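PDB 3TZL: tryptophan--tRNA ligase from Campylobacter jejuni subsp. jejuni, which catalyses the ATP-dependent attachment of tryptophan to its cognate tRNA, as a homodimeric class I aminoacyl-tRNA synthetase. Local coordinates for residues S83-V88 and K307-K312; E231-F236 and E260-F265; A66-G71 and N285-K290; K111-V114 and S119-H122; A31-Q36 and P74-F79. All coordinates share one frame; numbering follows the deposited sequence.

Contact 1: S83-V88 and K307-K312; sequences SDVKEV and KIAQEK
The CG1 methyl of V85 lies against the CB of A309, 3.8 Å between these two carbons. This branch of the valine stands anti to its own backbone N (chi1 -179°), and that turn aims it at the helix of K307-K312. A309 CB meets a second carbon, E87 CB, at 4.0 Å. One small methyl is thus received by two residues of S83-V88, and the backbones come close there: E87 and A309 are 6.5 Å apart at their CA atoms.

Beyond this apolar patch the contact turns polar and more open. E87 is bent at chi2 (74°), which carries its carboxylate round to Q310. E87 OE2 sits 3.7 Å from Q310 CG. The carboxylate and the amide are not stacked; their planes are turned 69° apart. A water lies between E87 OE2 and Q310 NE2, but its distances are so short that the bridge is doubtful.

Within S83-V88, K86 NZ donates to S83 O at 2.9 Å, with the donor in the carbonyl plane. The same ammonium forms a salt bridge with E90 of the second subunit, so this turn reaches the dimer interface.

V85 is about 8 Å, side chain to side chain, from D134, which lines the pocket of the bound tryptophan. The contact joins the turn between strand 78-81 and helix 87-96 to the C-terminal helix 291-320. Helix 122-137 packs beside both, touching V88 through A133, D134 and L137, and A309 through L137.

Contact 2: E231-F236 and E260-F265; sequences ENCNIF and EGYGHF
C233 and I235 both press on the ring of Y262, and this is the tight part of the contact. C233 SG is 3.6 Å from Y262 CE1. The sulfur lies obliquely to the ring, 4.8 Å from its centroid, in a Cys sulfur-aromatic contact. I235 CD1 reaches Y262 CD1 at 3.7 Å. The tyrosine CB does not face the first segment, but its ring comes nearer to it.

The looser part is at F265. I235 CG2 approaches F265 CB at 4.1 Å, but the phenylalanine ring leads away and stacks with Y255 of helix 245-257. On the outer side of the second helix, G263 and H264 are exposed.

C233 has two roles. It is the N-cap of helix 234-239, and its SG accepts from F236 N at 3.6 Å with an N-H...S angle of 166°. SG stands anti to the backbone N (chi1 -178°), a setting that serves both the capping bond and the tyrosine ring.

No hydrogen bond crosses between the segments. The chemistry implies a hydrophobic seam of sulfur, aliphatic and aromatic groups, in which one sulfur atom serves both the helix cap and the apolar packing.

Contact 3: A66-G71 and N285-K290; sequences AFLSLG and NELLEK
L287 holds CG anti to its carbonyl carbon (chi1 -70°), and chi2 of 164° extends the chain so that CD1 leads toward helix 53-70. This methyl does all the touching from its side. It comes in between L68 and S69, which are consecutive on the opposing helix. L287 CD1 lies 4.1 Å from L68 CB and 3.9 Å from S69 OG. The backbones stay well apart, with S69 and L287 8.6 Å between their CA atoms, and the leucine spans the gap.

S69 offers its oxygen as a surface for the methyl. Its polar need is met inside its own helix, where OG is hydrogen-bonded to A65 O, one turn back. The contact is therefore apolar in character although a hydroxyl takes part. All three touching residues are buried.

Other side chains close the seam. I297 of helix 291-320 touches both L68 and L287, while K283 NZ of helix 278-289 bonds to L68 O near the end of helix 53-70.

That helix ends in a Schellman motif. G71 has positive phi (138°), and its N bonds back to L68 O at 3.2 Å and, weakly, to F67 O. Helix 53-70 belongs to the beta-alpha-beta crossover between the parallel strands 36-41 and 78-81. The arrangement is that of a crossover helix of the Rossmann-like class I synthetase core, covered by helices from the C-terminal part of the chain.

Contact 4: K111-V114 and S119-H122; sequences KDKV and SASH
S119 opens the second segment and meets K113 through its backbone. K113 CE rests 3.7 Å from S119 O. The serine CB points away from helix 108-115. S119 and V114 have the nearest CA atoms of the two segments, 6.0 Å apart.

A120 follows and turns its methyl back to the helix. Its CB lies 4.3 Å from K113 CG and 4.5 Å from V114 CG2, so the lysine stem and the valine share one small apolar contact. K113 has CG anti to the backbone N (chi1 -180°) and a bend at chi2 (90°). The first torsion sets CG by the alanine, and the bend carries CE along to the S119 carbonyl. Lysine and valine contribute the outer, more open side, while A120 is buried.

At S121 the chain moves off toward the next helix. S121 is the N-cap of helix 122-137, and its OG takes a hydrogen bond from L124 N. H122 then begins the helix and faces the second subunit. Its ring meets H122 of that subunit with nearly parallel planes. Its two ring nitrogens bond to S96 OG and S126 OG, also of the second subunit.

The linker after helix 108-115 lies back against its last turn, then leads into the serine-capped helix 122-137. A120 and H122 also make backbone bonds to the partner, which places this short helix-loop connection at the homodimer interface.

Contact 5: A31-Q36 and P74-F79; sequences AQEKSQ and PQKSVF
Q32, K76 and S77 carry most of this contact. Q32 reaches across with an extended chain beyond CG (chi2 -180°), and its amide oxygen receives the hydroxyl of S77. S77 OG donates to Q32 OE1 at 2.7 Å. The donor lies in the carbonyl plane on a lone pair, with a C=O...O angle of 111°. Q32 OE1 also accepts from D73 N, and Q32 NE2 donates to G71 O and V29 O. Bonds at both ends hold the buried amide in one orientation.

A water bridges S77 OG (3.0 Å) and S35 O (2.9 Å). It has further acceptors nearby, so the sharing of its protons is uncertain.

K76 lies over the outer side, its CD 4.5 Å from Q32 CB. Its NZ comes 4.3 Å from E33 CG. K76 NZ and E33 OE2 are 5.1 Å apart, too far for a salt bridge, though longer-range attraction is likely.

The contact ties the loop after helix 18-30 to the turn before strand 78-81. The loop leads into strand 36-41, which pairs in parallel with strand 78-81. M37 and M39 of strand 36-41 touch S77, and K304 of helix 291-320 bonds to S77 O.

Contacts 2 and 3 are buried and apolar, without a hydrogen bond between their segments. Contacts 1, 4 and 5 are partly buried, each with a buried inner patch and a side open to solvent. Contact 5 alone has a direct hydrogen bond across it. Contacts 3 and 5 meet in the Rossmann-like core of the class I synthetase, where L68 packs on P74 and F79. Contact 1 follows contact 5 in sequence and uses helix 291-320, which also borders contacts 3 and 5. Contacts 1 and 4 both reach the second subunit. Contact 2 stands apart, its centre about 51 Å from that of contact 1.

Contact 1: S83-V88 and K307-K312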
# COMPACT_ATOMS: atom_id res chain seq x y z
N SER B 83 -10.46 -4.11 -5.39
CA SER B 83 -10.17 -4.66 -4.06
C SER B 83 -10.40 -6.17 -3.89
O SER B 83 -10.11 -6.70 -2.82
CB SER B 83 -11.00 -3.91 -3.04
OG SER B 83 -12.37 -4.24 -3.20
N ASP B 84 -10.90 -6.87 -4.91
CA ASP B 84 -11.06 -8.31 -4.78
C ASP B 84 -9.76 -9.01 -5.16
O ASP B 84 -9.58 -10.19 -4.88
CB ASP B 84 -12.20 -8.88 -5.65
CG ASP B 84 -13.59 -8.58 -5.09
OD1 ASP B 84 -13.73 -8.33 -3.87
OD2 ASP B 84 -14.56 -8.62 -5.87
N VAL B 85 -8.87 -8.29 -5.84
CA VAL B 85 -7.57 -8.87 -6.17
C VAL B 85 -6.52 -8.17 -5.33
O VAL B 85 -5.98 -7.12 -5.70
CB VAL B 85 -7.27 -8.80 -7.68
CG1 VAL B 85 -5.92 -9.42 -7.99
CG2 VAL B 85 -8.37 -9.52 -8.46
N LYS B 86 -6.27 -8.75 -4.15
CA LYS B 86 -5.49 -8.07 -3.12
C LYS B 86 -4.02 -7.94 -3.47
O LYS B 86 -3.33 -7.11 -2.89
CB LYS B 86 -5.63 -8.79 -1.78
CG LYS B 86 -7.05 -9.02 -1.31
CD LYS B 86 -7.71 -7.74 -0.90
CE LYS B 86 -8.94 -8.09 -0.08
NZ LYS B 86 -9.71 -6.82 0.04
N GLU B 87 -3.55 -8.78 -4.40
CA GLU B 87 -2.15 -8.75 -4.85
C GLU B 87 -1.71 -7.34 -5.21
O GLU B 87 -0.55 -6.97 -5.00
CB GLU B 87 -1.93 -9.66 -6.06
CG GLU B 87 -1.84 -11.16 -5.72
CD GLU B 87 -3.19 -11.82 -5.37
OE1 GLU B 87 -4.26 -11.18 -5.52
OE2 GLU B 87 -3.17 -12.99 -4.92
N VAL B 88 -2.64 -6.54 -5.72
CA VAL B 88 -2.28 -5.19 -6.15
C VAL B 88 -1.70 -4.32 -5.03
O VAL B 88 -0.84 -3.48 -5.30
CB VAL B 88 -3.45 -4.46 -6.87
CG1 VAL B 88 -4.50 -3.94 -5.87
CG2 VAL B 88 -2.88 -3.33 -7.71
N LYS B 307 -5.81 -14.97 -11.27
CA LYS B 307 -4.91 -16.02 -11.75
C LYS B 307 -3.71 -15.37 -12.40
O LYS B 307 -2.59 -15.82 -12.24
CB LYS B 307 -5.60 -16.92 -12.76
CG LYS B 307 -4.69 -17.99 -13.39
CD LYS B 307 -5.50 -18.79 -14.39
CE LYS B 307 -4.67 -19.81 -15.16
NZ LYS B 307 -4.31 -20.99 -14.32
N ILE B 308 -3.97 -14.29 -13.13
CA ILE B 308 -2.91 -13.57 -13.81
C ILE B 308 -2.05 -12.84 -12.80
O ILE B 308 -0.82 -12.88 -12.89
CB ILE B 308 -3.51 -12.60 -14.83
CG1 ILE B 308 -4.05 -13.40 -16.02
CG2 ILE B 308 -2.47 -11.60 -15.31
CD1 ILE B 308 -4.92 -12.60 -16.95
N ALA B 309 -2.69 -12.21 -11.82
CA ALA B 309 -1.97 -11.52 -10.75
C ALA B 309 -1.10 -12.47 -9.95
O ALA B 309 0.01 -12.11 -9.56
CB ALA B 309 -2.93 -10.77 -9.82
N GLN B 310 -1.60 -13.67 -9.70
CA GLN B 310 -0.85 -14.65 -8.91
C GLN B 310 0.38 -15.10 -9.66
O GLN B 310 1.43 -15.29 -9.06
CB GLN B 310 -1.69 -15.87 -8.55
CG GLN B 310 -2.67 -15.64 -7.43
CD GLN B 310 -3.61 -16.82 -7.22
OE1 GLN B 310 -3.65 -17.74 -8.04
NE2 GLN B 310 -4.36 -16.80 -6.12
N GLU B 311 0.25 -15.29 -10.97
CA GLU B 311 1.39 -15.67 -11.78
C GLU B 311 2.47 -14.58 -11.76
O GLU B 311 3.66 -14.87 -11.66
CB GLU B 311 0.93 -15.99 -13.20
CG GLU B 311 0.10 -17.27 -13.29
CD GLU B 311 -0.52 -17.50 -14.67
OE1 GLU B 311 -0.94 -16.51 -15.33
OE2 GLU B 311 -0.60 -18.67 -15.08
N LYS B 312 2.06 -13.31 -11.84
CA LYS B 312 3.03 -12.22 -11.81
C LYS B 312 3.70 -12.17 -10.45
O LYS B 312 4.92 -12.07 -10.36
CB LYS B 312 2.38 -10.87 -12.14
CG LYS B 312 3.33 -9.67 -12.03
CD LYS B 312 4.44 -9.79 -13.08
CE LYS B 312 3.89 -9.51 -14.48
NZ LYS B 312 4.82 -9.88 -15.60
O HOH W 1 -4.50 -14.98 -4.48

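Contact 2: E231-F236 and E260-F265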
# COMPACT_ATOMS: atom_id res chain seq x y z
N GLU B 231 -31.28 21.92 -37.64
CA GLU B 231 -29.84 22.13 -37.60
C GLU B 231 -29.39 22.86 -36.34
O GLU B 231 -28.24 22.74 -35.91
CB GLU B 231 -29.40 22.89 -38.85
CG GLU B 231 -29.63 22.11 -40.15
CD GLU B 231 -29.94 23.00 -41.34
OE1 GLU B 231 -30.19 24.21 -41.14
OE2 GLU B 231 -29.95 22.50 -42.49
N ASN B 232 -30.29 23.62 -35.73
CA ASN B 232 -29.97 24.38 -34.51
C ASN B 232 -30.68 23.86 -33.25
O ASN B 232 -30.48 24.39 -32.16
CB ASN B 232 -30.29 25.86 -34.69
CG ASN B 232 -29.36 26.55 -35.66
OD1 ASN B 232 -28.23 26.11 -35.86
ND2 ASN B 232 -29.83 27.64 -36.26
N CYS B 233 -31.49 22.82 -33.42
CA CYS B 233 -32.32 22.33 -32.34
C CYS B 233 -31.59 21.29 -31.50
O CYS B 233 -31.06 20.31 -32.02
CB CYS B 233 -33.62 21.75 -32.89
SG CYS B 233 -34.78 21.15 -31.65
N ASN B 234 -31.55 21.52 -30.19
CA ASN B 234 -30.90 20.60 -29.27
C ASN B 234 -31.71 19.33 -29.06
O ASN B 234 -31.15 18.29 -28.72
CB ASN B 234 -30.60 21.28 -27.94
CG ASN B 234 -29.63 22.43 -28.09
OD1 ASN B 234 -28.70 22.37 -28.89
ND2 ASN B 234 -29.85 23.49 -27.33
N ILE B 235 -33.02 19.41 -29.24
CA ILE B 235 -33.83 18.21 -29.19
C ILE B 235 -33.36 17.32 -30.34
O ILE B 235 -33.02 16.16 -30.15
CB ILE B 235 -35.33 18.49 -29.35
CG1 ILE B 235 -35.80 19.59 -28.40
CG2 ILE B 235 -36.14 17.23 -29.12
CD1 ILE B 235 -37.19 20.08 -28.71
N PHE B 236 -33.33 17.88 -31.53
CA PHE B 236 -32.92 17.10 -32.69
C PHE B 236 -31.50 16.56 -32.53
O PHE B 236 -31.27 15.37 -32.73
CB PHE B 236 -33.05 17.89 -33.98
CG PHE B 236 -32.79 17.07 -35.21
CD1 PHE B 236 -33.82 16.37 -35.82
CD2 PHE B 236 -31.52 16.98 -35.74
CE1 PHE B 236 -33.59 15.61 -36.95
CE2 PHE B 236 -31.27 16.23 -36.87
CZ PHE B 236 -32.31 15.54 -37.48
N GLU B 260 -46.00 20.16 -36.07
CA GLU B 260 -45.63 19.63 -34.75
C GLU B 260 -44.72 20.58 -33.99
O GLU B 260 -43.71 21.05 -34.52
CB GLU B 260 -44.96 18.26 -34.88
CG GLU B 260 -45.86 17.18 -35.46
CD GLU B 260 -45.20 15.81 -35.45
OE1 GLU B 260 -45.05 15.21 -36.54
OE2 GLU B 260 -44.85 15.33 -34.35
N GLY B 261 -45.06 20.85 -32.73
CA GLY B 261 -44.31 21.79 -31.92
C GLY B 261 -43.19 21.12 -31.16
O GLY B 261 -43.10 19.90 -31.13
N TYR B 262 -42.33 21.93 -30.54
CA TYR B 262 -41.18 21.42 -29.79
C TYR B 262 -41.60 20.62 -28.56
O TYR B 262 -40.89 19.72 -28.12
CB TYR B 262 -40.27 22.57 -29.36
CG TYR B 262 -39.50 23.23 -30.48
CD1 TYR B 262 -38.49 22.55 -31.15
CD2 TYR B 262 -39.76 24.56 -30.85
CE1 TYR B 262 -37.77 23.15 -32.15
CE2 TYR B 262 -39.04 25.17 -31.86
CZ TYR B 262 -38.04 24.45 -32.51
OH TYR B 262 -37.30 25.03 -33.51
N GLY B 263 -42.76 20.97 -27.99
CA GLY B 263 -43.31 20.25 -26.87
C GLY B 263 -43.55 18.81 -27.27
O GLY B 263 -43.19 17.88 -26.55
N HIS B 264 -44.12 18.63 -28.46
CA HIS B 264 -44.34 17.28 -28.94
C HIS B 264 -43.04 16.55 -29.29
O HIS B 264 -42.92 15.36 -29.03
CB HIS B 264 -45.28 17.27 -30.14
CG HIS B 264 -45.69 15.89 -30.53
ND1 HIS B 264 -45.01 15.17 -31.49
CD2 HIS B 264 -46.66 15.07 -30.06
CE1 HIS B 264 -45.58 13.98 -31.62
NE2 HIS B 264 -46.58 13.90 -30.76
N PHE B 265 -42.06 17.24 -29.86
CA PHE B 265 -40.76 16.61 -30.12
C PHE B 265 -40.07 16.16 -28.83
O PHE B 265 -39.41 15.12 -28.79
CB PHE B 265 -39.85 17.53 -30.95
CG PHE B 265 -40.32 17.71 -32.37
CD1 PHE B 265 -40.75 16.62 -33.11
CD2 PHE B 265 -40.36 18.97 -32.95
CE1 PHE B 265 -41.19 16.77 -34.42
CE2 PHE B 265 -40.81 19.14 -34.26
CZ PHE B 265 -41.22 18.04 -35.00

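Contact 3: A66-G71 and N285-K290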
# COMPACT_ATOMS: atom_id res chain seq x y z
N ALA B 66 -24.01 -0.76 -13.52
CA ALA B 66 -24.15 0.11 -14.69
C ALA B 66 -23.34 -0.38 -15.89
O ALA B 66 -23.83 -0.40 -17.03
CB ALA B 66 -23.75 1.54 -14.35
N PHE B 67 -22.09 -0.78 -15.67
CA PHE B 67 -21.28 -1.15 -16.82
C PHE B 67 -21.72 -2.48 -17.42
O PHE B 67 -21.74 -2.67 -18.63
CB PHE B 67 -19.78 -1.10 -16.49
CG PHE B 67 -19.25 0.31 -16.31
CD1 PHE B 67 -19.05 1.14 -17.41
CD2 PHE B 67 -18.96 0.80 -15.06
CE1 PHE B 67 -18.56 2.44 -17.24
CE2 PHE B 67 -18.49 2.10 -14.88
CZ PHE B 67 -18.29 2.91 -15.97
N LEU B 68 -22.08 -3.41 -16.55
CA LEU B 68 -22.65 -4.67 -17.01
C LEU B 68 -23.92 -4.40 -17.80
O LEU B 68 -24.10 -4.93 -18.91
CB LEU B 68 -22.92 -5.59 -15.82
CG LEU B 68 -21.64 -6.13 -15.21
CD1 LEU B 68 -21.95 -6.87 -13.93
CD2 LEU B 68 -20.94 -7.05 -16.19
N SER B 69 -24.80 -3.56 -17.26
CA SER B 69 -26.07 -3.24 -17.92
C SER B 69 -25.92 -2.63 -19.31
O SER B 69 -26.74 -2.86 -20.19
CB SER B 69 -26.90 -2.30 -17.06
OG SER B 69 -27.27 -2.99 -15.90
N LEU B 70 -24.87 -1.83 -19.49
CA LEU B 70 -24.66 -1.11 -20.73
C LEU B 70 -23.82 -1.90 -21.75
O LEU B 70 -23.65 -1.46 -22.88
CB LEU B 70 -24.05 0.26 -20.45
CG LEU B 70 -25.00 1.21 -19.70
CD1 LEU B 70 -24.23 2.30 -18.97
CD2 LEU B 70 -25.97 1.84 -20.69
N GLY B 71 -23.32 -3.07 -21.36
CA GLY B 71 -22.74 -3.97 -22.34
C GLY B 71 -21.44 -4.70 -22.03
O GLY B 71 -20.96 -5.51 -22.83
N ASN B 285 -31.40 -2.38 -12.37
CA ASN B 285 -32.23 -2.55 -11.19
C ASN B 285 -32.25 -3.97 -10.64
O ASN B 285 -32.19 -4.16 -9.42
CB ASN B 285 -33.65 -2.06 -11.46
CG ASN B 285 -33.70 -0.56 -11.64
OD1 ASN B 285 -33.17 0.19 -10.81
ND2 ASN B 285 -34.32 -0.10 -12.72
N GLU B 286 -32.34 -4.96 -11.52
CA GLU B 286 -32.26 -6.36 -11.12
C GLU B 286 -30.95 -6.69 -10.40
O GLU B 286 -30.95 -7.36 -9.37
CB GLU B 286 -32.46 -7.28 -12.34
CG GLU B 286 -32.21 -8.78 -12.10
CD GLU B 286 -30.80 -9.23 -12.52
OE1 GLU B 286 -30.30 -8.77 -13.58
OE2 GLU B 286 -30.19 -10.06 -11.80
N LEU B 287 -29.83 -6.21 -10.93
CA LEU B 287 -28.53 -6.49 -10.33
C LEU B 287 -28.37 -5.83 -8.95
O LEU B 287 -27.60 -6.30 -8.12
CB LEU B 287 -27.40 -6.02 -11.26
CG LEU B 287 -27.19 -6.81 -12.56
CD1 LEU B 287 -26.33 -6.01 -13.54
CD2 LEU B 287 -26.56 -8.19 -12.31
N LEU B 288 -29.11 -4.76 -8.71
CA LEU B 288 -29.05 -4.08 -7.42
C LEU B 288 -30.03 -4.66 -6.42
O LEU B 288 -29.78 -4.63 -5.21
CB LEU B 288 -29.28 -2.58 -7.58
CG LEU B 288 -28.18 -1.85 -8.35
CD1 LEU B 288 -28.53 -0.36 -8.48
CD2 LEU B 288 -26.85 -2.04 -7.65
N GLU B 289 -31.15 -5.20 -6.91
CA GLU B 289 -32.18 -5.77 -6.05
C GLU B 289 -31.83 -7.19 -5.62
O GLU B 289 -32.19 -7.62 -4.53
CB GLU B 289 -33.53 -5.74 -6.75
CG GLU B 289 -34.10 -4.33 -6.93
CD GLU B 289 -35.29 -4.30 -7.88
OE1 GLU B 289 -35.75 -5.39 -8.30
OE2 GLU B 289 -35.76 -3.19 -8.22
N LYS B 290 -31.14 -7.92 -6.49
CA LYS B 290 -30.66 -9.25 -6.12
C LYS B 290 -29.14 -9.28 -6.14
O LYS B 290 -28.52 -9.64 -7.14
CB LYS B 290 -31.24 -10.35 -7.03
CG LYS B 290 -30.76 -11.78 -6.67
CD LYS B 290 -31.16 -12.22 -5.24
CE LYS B 290 -29.99 -12.12 -4.26
NZ LYS B 290 -30.36 -12.29 -2.83

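Contact 4: K111-V114 and S119-H122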
# COMPACT_ATOMS: atom_id res chain seq x y z
N LYS B 111 0.57 18.35 -7.72
CA LYS B 111 0.97 19.76 -7.86
C LYS B 111 -0.22 20.71 -7.90
O LYS B 111 -0.21 21.74 -7.24
CB LYS B 111 1.85 19.98 -9.09
CG LYS B 111 3.26 19.45 -8.95
CD LYS B 111 4.32 20.54 -9.17
CE LYS B 111 4.35 21.03 -10.61
NZ LYS B 111 5.34 22.13 -10.79
N ASP B 112 -1.25 20.38 -8.67
CA ASP B 112 -2.40 21.27 -8.80
C ASP B 112 -3.12 21.50 -7.47
O ASP B 112 -3.64 22.59 -7.22
CB ASP B 112 -3.39 20.75 -9.85
CG ASP B 112 -2.79 20.70 -11.24
OD1 ASP B 112 -1.70 21.28 -11.45
OD2 ASP B 112 -3.41 20.07 -12.13
N LYS B 113 -3.14 20.47 -6.63
CA LYS B 113 -3.78 20.54 -5.32
C LYS B 113 -3.03 21.47 -4.39
O LYS B 113 -3.62 22.34 -3.74
CB LYS B 113 -3.82 19.14 -4.69
CG LYS B 113 -4.47 19.08 -3.31
CD LYS B 113 -5.96 18.82 -3.44
CE LYS B 113 -6.51 18.12 -2.20
NZ LYS B 113 -7.81 17.46 -2.51
N VAL B 114 -1.72 21.29 -4.32
CA VAL B 114 -0.87 22.10 -3.46
C VAL B 114 -0.82 23.56 -3.92
O VAL B 114 -0.67 24.48 -3.10
CB VAL B 114 0.55 21.51 -3.41
CG1 VAL B 114 1.51 22.44 -2.67
CG2 VAL B 114 0.51 20.17 -2.74
N SER B 119 -4.15 21.23 1.32
CA SER B 119 -3.19 20.25 1.81
C SER B 119 -3.51 18.90 1.18
O SER B 119 -4.68 18.57 0.93
CB SER B 119 -3.22 20.17 3.34
OG SER B 119 -3.48 18.84 3.79
N ALA B 120 -2.47 18.12 0.90
CA ALA B 120 -2.63 16.83 0.25
C ALA B 120 -2.34 15.67 1.21
O ALA B 120 -1.43 15.74 2.03
CB ALA B 120 -1.74 16.75 -0.99
N SER B 121 -3.13 14.62 1.11
CA SER B 121 -2.91 13.42 1.88
C SER B 121 -1.83 12.61 1.19
O SER B 121 -1.59 12.77 -0.02
CB SER B 121 -4.18 12.57 1.94
OG SER B 121 -4.48 12.03 0.65
N HIS B 122 -1.18 11.75 1.95
CA HIS B 122 -0.25 10.77 1.39
C HIS B 122 -0.94 9.95 0.30
O HIS B 122 -0.33 9.58 -0.70
CB HIS B 122 0.20 9.82 2.49
CG HIS B 122 1.27 8.87 2.06
ND1 HIS B 122 1.10 7.51 2.07
CD2 HIS B 122 2.52 9.09 1.60
CE1 HIS B 122 2.21 6.92 1.65
NE2 HIS B 122 3.09 7.86 1.37

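Contact 5: A31-Q36 and P74-F79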
# COMPACT_ATOMS: atom_id res chain seq x y z
N ALA B 31 -15.55 -2.37 -28.27
CA ALA B 31 -14.17 -2.82 -28.49
C ALA B 31 -13.95 -4.27 -28.03
O ALA B 31 -12.94 -4.88 -28.38
CB ALA B 31 -13.18 -1.87 -27.80
N GLN B 32 -14.90 -4.81 -27.27
CA GLN B 32 -14.75 -6.12 -26.65
C GLN B 32 -14.54 -7.29 -27.59
O GLN B 32 -13.75 -8.18 -27.29
CB GLN B 32 -15.95 -6.43 -25.76
CG GLN B 32 -15.98 -5.62 -24.50
CD GLN B 32 -17.17 -5.96 -23.65
OE1 GLN B 32 -17.04 -6.52 -22.56
NE2 GLN B 32 -18.36 -5.64 -24.15
N GLU B 33 -15.26 -7.30 -28.71
CA GLU B 33 -15.19 -8.43 -29.63
C GLU B 33 -13.79 -8.60 -30.23
O GLU B 33 -13.33 -9.73 -30.43
CB GLU B 33 -16.22 -8.26 -30.75
CG GLU B 33 -17.66 -8.34 -30.29
CD GLU B 33 -18.65 -8.10 -31.41
OE1 GLU B 33 -18.21 -7.69 -32.51
OE2 GLU B 33 -19.86 -8.32 -31.20
N LYS B 34 -13.11 -7.50 -30.50
CA LYS B 34 -11.84 -7.55 -31.23
C LYS B 34 -10.62 -7.14 -30.41
O LYS B 34 -9.48 -7.24 -30.88
CB LYS B 34 -11.92 -6.75 -32.53
CG LYS B 34 -12.69 -7.44 -33.66
CD LYS B 34 -12.35 -6.83 -35.01
CE LYS B 34 -13.12 -7.49 -36.15
NZ LYS B 34 -12.76 -6.88 -37.47
N SER B 35 -10.84 -6.67 -29.19
CA SER B 35 -9.74 -6.36 -28.28
C SER B 35 -9.78 -7.28 -27.07
O SER B 35 -10.82 -7.86 -26.74
CB SER B 35 -9.79 -4.90 -27.82
OG SER B 35 -9.20 -4.03 -28.77
N GLN B 36 -8.62 -7.43 -26.42
CA GLN B 36 -8.55 -8.16 -25.17
C GLN B 36 -8.70 -7.17 -24.03
O GLN B 36 -7.71 -6.61 -23.56
CB GLN B 36 -7.22 -8.89 -25.05
CG GLN B 36 -7.18 -9.93 -23.94
CD GLN B 36 -5.76 -10.39 -23.61
OE1 GLN B 36 -5.53 -11.06 -22.61
NE2 GLN B 36 -4.81 -10.02 -24.46
N PRO B 74 -18.85 -10.16 -19.40
CA PRO B 74 -17.99 -10.89 -18.45
C PRO B 74 -17.33 -12.12 -19.07
O PRO B 74 -16.29 -12.56 -18.59
CB PRO B 74 -18.96 -11.33 -17.35
CG PRO B 74 -20.14 -10.46 -17.49
CD PRO B 74 -20.25 -10.13 -18.95
N GLN B 75 -17.95 -12.64 -20.12
CA GLN B 75 -17.47 -13.80 -20.84
C GLN B 75 -16.33 -13.42 -21.78
O GLN B 75 -15.30 -14.09 -21.83
CB GLN B 75 -18.61 -14.41 -21.65
CG GLN B 75 -18.32 -15.79 -22.16
CD GLN B 75 -18.20 -16.78 -21.03
OE1 GLN B 75 -18.91 -16.66 -20.03
NE2 GLN B 75 -17.30 -17.74 -21.16
N LYS B 76 -16.54 -12.35 -22.54
CA LYS B 76 -15.54 -11.86 -23.47
C LYS B 76 -14.38 -11.15 -22.75
O LYS B 76 -13.21 -11.34 -23.10
CB LYS B 76 -16.18 -10.88 -24.45
CG LYS B 76 -17.35 -11.46 -25.24
CD LYS B 76 -18.02 -10.41 -26.13
CE LYS B 76 -18.94 -11.06 -27.17
NZ LYS B 76 -18.23 -12.00 -28.10
N SER B 77 -14.71 -10.36 -21.73
CA SER B 77 -13.74 -9.47 -21.08
C SER B 77 -13.43 -9.90 -19.66
O SER B 77 -14.05 -10.82 -19.14
CB SER B 77 -14.31 -8.06 -21.02
OG SER B 77 -14.58 -7.56 -22.32
N VAL B 78 -12.46 -9.24 -19.04
CA VAL B 78 -12.16 -9.50 -17.63
C VAL B 78 -12.57 -8.28 -16.84
O VAL B 78 -12.02 -7.21 -17.03
CB VAL B 78 -10.69 -9.88 -17.41
CG1 VAL B 78 -10.40 -10.06 -15.94
CG2 VAL B 78 -10.37 -11.16 -18.20
N PHE B 79 -13.58 -8.46 -15.99
CA PHE B 79 -14.23 -7.35 -15.31
C PHE B 79 -14.37 -7.62 -13.82
O PHE B 79 -15.07 -8.54 -13.41
CB PHE B 79 -15.60 -7.11 -15.93
CG PHE B 79 -16.39 -6.01 -15.27
CD1 PHE B 79 -16.01 -4.69 -15.43
CD2 PHE B 79 -17.52 -6.30 -14.53
CE1 PHE B 79 -16.74 -3.67 -14.83
CE2 PHE B 79 -18.26 -5.28 -13.94
CZ PHE B 79 -17.86 -3.96 -14.09
O HOH W 2 -12.61 -8.27 -24.45